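Local coordinates for protein escJ (Escherichia coli, PDB 1YJ7) that probably forms, as a lipoprotein of the YscJ family, part of the molecular platform on which the type III secretion system assembles, at residues D25-S29 with L40-D46. The protein carries 3 engineered substitutions. Residues are numbered along the deposited sequence; the frame is centred on the assembly and turned at random.
Engineered in segment 40-46: A43 (natural residue Glu), A44 (natural residue Lys), A45 (natural residue Glu).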
loop_
_atom_site.group_PDB
_atom_site.type_symbol
_atom_site.label_atom_id
_atom_site.label_comp_id
_atom_site.label_asym_id
_atom_site.label_seq_id
_atom_site.Cartn_x
_atom_site.Cartn_y
_atom_site.Cartn_z
ATOM N N ASP D 25 3.891 34.154 5.603
ATOM C CA ASP D 25 3.317 35.117 4.668
ATOM C C ASP D 25 2.395 34.470 3.629
ATOM O O ASP D 25 2.316 34.903 2.474
ATOM C CB ASP D 25 4.463 35.933 4.057
ATOM C CG ASP D 25 5.367 36.517 5.137
ATOM O OD1 ASP D 25 4.803 37.111 6.096
ATOM O OD2 ASP D 25 6.618 36.404 5.176
ATOM N N VAL D 26 1.696 33.422 4.057
ATOM C CA VAL D 26 0.633 32.821 3.276
ATOM C C VAL D 26 -0.687 33.400 3.751
ATOM O O VAL D 26 -0.978 33.363 4.933
ATOM C CB VAL D 26 0.595 31.284 3.450
ATOM C CG1 VAL D 26 -0.646 30.680 2.766
ATOM C CG2 VAL D 26 1.860 30.672 2.928
ATOM N N ASN D 27 -1.489 33.881 2.812
ATOM C CA ASN D 27 -2.806 34.452 3.095
ATOM C C ASN D 27 -3.801 33.317 3.375
ATOM O O ASN D 27 -4.303 32.663 2.465
ATOM C CB ASN D 27 -3.240 35.360 1.914
ATOM C CG ASN D 27 -4.757 35.566 1.804
ATOM O OD1 ASN D 27 -5.503 35.461 2.783
ATOM N ND2 ASN D 27 -5.207 35.885 0.594
ATOM N N VAL D 28 -4.092 33.098 4.648
ATOM C CA VAL D 28 -5.032 32.054 5.038
ATOM C C VAL D 28 -6.256 32.663 5.726
ATOM O O VAL D 28 -6.168 33.648 6.452
ATOM C CB VAL D 28 -4.344 30.927 5.888
ATOM C CG1 VAL D 28 -3.426 31.493 6.931
ATOM C CG2 VAL D 28 -5.371 29.990 6.538
ATOM N N SER D 29 -7.406 32.085 5.446
ATOM C CA SER D 29 -8.646 32.488 6.073
ATOM C C SER D 29 -9.271 31.303 6.784
ATOM O O SER D 29 -9.146 30.154 6.354
ATOM C CB SER D 29 -9.599 33.083 5.040
ATOM O OG SER D 29 -9.909 32.137 4.050
ATOM N N LEU D 40 -9.926 25.916 7.102
ATOM C CA LEU D 40 -8.902 26.783 6.566
ATOM C C LEU D 40 -8.891 26.761 5.050
ATOM O O LEU D 40 -9.045 25.702 4.460
ATOM C CB LEU D 40 -7.507 26.359 7.051
ATOM C CG LEU D 40 -7.276 26.445 8.547
ATOM C CD1 LEU D 40 -5.871 25.952 8.877
ATOM C CD2 LEU D 40 -7.492 27.866 9.065
ATOM N N SER D 41 -8.704 27.934 4.451
ATOM C CA SER D 41 -8.578 28.120 3.004
ATOM C C SER D 41 -7.473 29.106 2.689
ATOM O O SER D 41 -7.057 29.887 3.532
ATOM C CB SER D 41 -9.900 28.630 2.400
ATOM O OG SER D 41 -10.999 27.888 2.883
ATOM N N VAL D 42 -6.971 29.069 1.464
ATOM C CA VAL D 42 -5.903 29.958 1.042
ATOM C C VAL D 42 -6.186 30.421 -0.372
ATOM O O VAL D 42 -6.946 29.780 -1.092
ATOM C CB VAL D 42 -4.522 29.253 1.057
ATOM C CG1 VAL D 42 -4.100 28.949 2.477
ATOM C CG2 VAL D 42 -4.568 27.964 0.186
ATOM N N ALA D 43 -5.569 31.527 -0.766
ATOM C CA ALA D 43 -5.586 31.973 -2.162
ATOM C C ALA D 43 -5.018 30.873 -3.039
ATOM O O ALA D 43 -4.049 30.215 -2.646
ATOM C CB ALA D 43 -4.757 33.240 -2.318
ATOM N N ALA D 44 -5.610 30.668 -4.224
ATOM C CA ALA D 44 -5.149 29.628 -5.138
ATOM C C ALA D 44 -3.664 29.739 -5.461
ATOM O O ALA D 44 -2.987 28.733 -5.621
ATOM C CB ALA D 44 -5.976 29.641 -6.453
ATOM N N ALA D 45 -3.161 30.965 -5.553
ATOM C CA ALA D 45 -1.772 31.207 -5.928
ATOM C C ALA D 45 -0.810 30.781 -4.814
ATOM O O ALA D 45 0.383 30.598 -5.049
ATOM C CB ALA D 45 -1.570 32.678 -6.273
ATOM N N ASP D 46 -1.341 30.627 -3.602
ATOM C CA ASP D 46 -0.567 30.160 -2.452
ATOM C C ASP D 46 -0.812 28.682 -2.097
ATOM O O ASP D 46 -0.221 28.172 -1.148
ATOM C CB ASP D 46 -0.936 30.987 -1.212
ATOM C CG ASP D 46 -0.424 32.420 -1.270
ATOM O OD1 ASP D 46 0.584 32.705 -1.955
ATOM O OD2 ASP D 46 -0.971 33.331 -0.612
HETATM O O HOH W 1 -0.049 35.341 0.379
HETATM O O HOH W 2 -11.973 28.914 5.249
#
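The carboxylate of D46 and the side-chain amide of N27 are the flat groups here, and each is met over a face. N27 N stands above the carboxylate plane at the OD2 end, a long approach of 3.5 Å from OD2, while OD1 pairs with R49, which also bonds D25 O. At N27, CG is anti to the backbone N (chi1 157°), and the amide reaches residues 40-46 through ND2, 4.0 Å from CB of A43, an engineered alanine whose methyl lies to one side of the amide plane, not in line with its edge; OD1 has a weak bond to K2. A water joins D25 O to N27 N; its approach to D46 OD2 is too short to trust.

Farther along, S29 and S41 form an antiparallel hydrogen-bonded pair. S29 N donates to S41 O at 2.9 Å and S41 N to S29 O at 3.0 Å, two nearly straight hydrogen bonds. Their small hydroxyl side chains share one face of the sheet; S41 OG binds a water at 2.8 Å. V28 and V42, the adjoining non-hydrogen-bonded pair, occupy the other face, where branched apolar residues suit packing against helices 11-23 and 47-56. V26 CG1 touches V42 CG1 at 3.9 Å, and V28 CG2 meets L40 CD2.

The hairpin of strands 28-32 and 38-42 thus has an apolar valine face and a polar serine face. Beyond its paired end, R49 joins the two segments, probably stabilising the negative charge of D46.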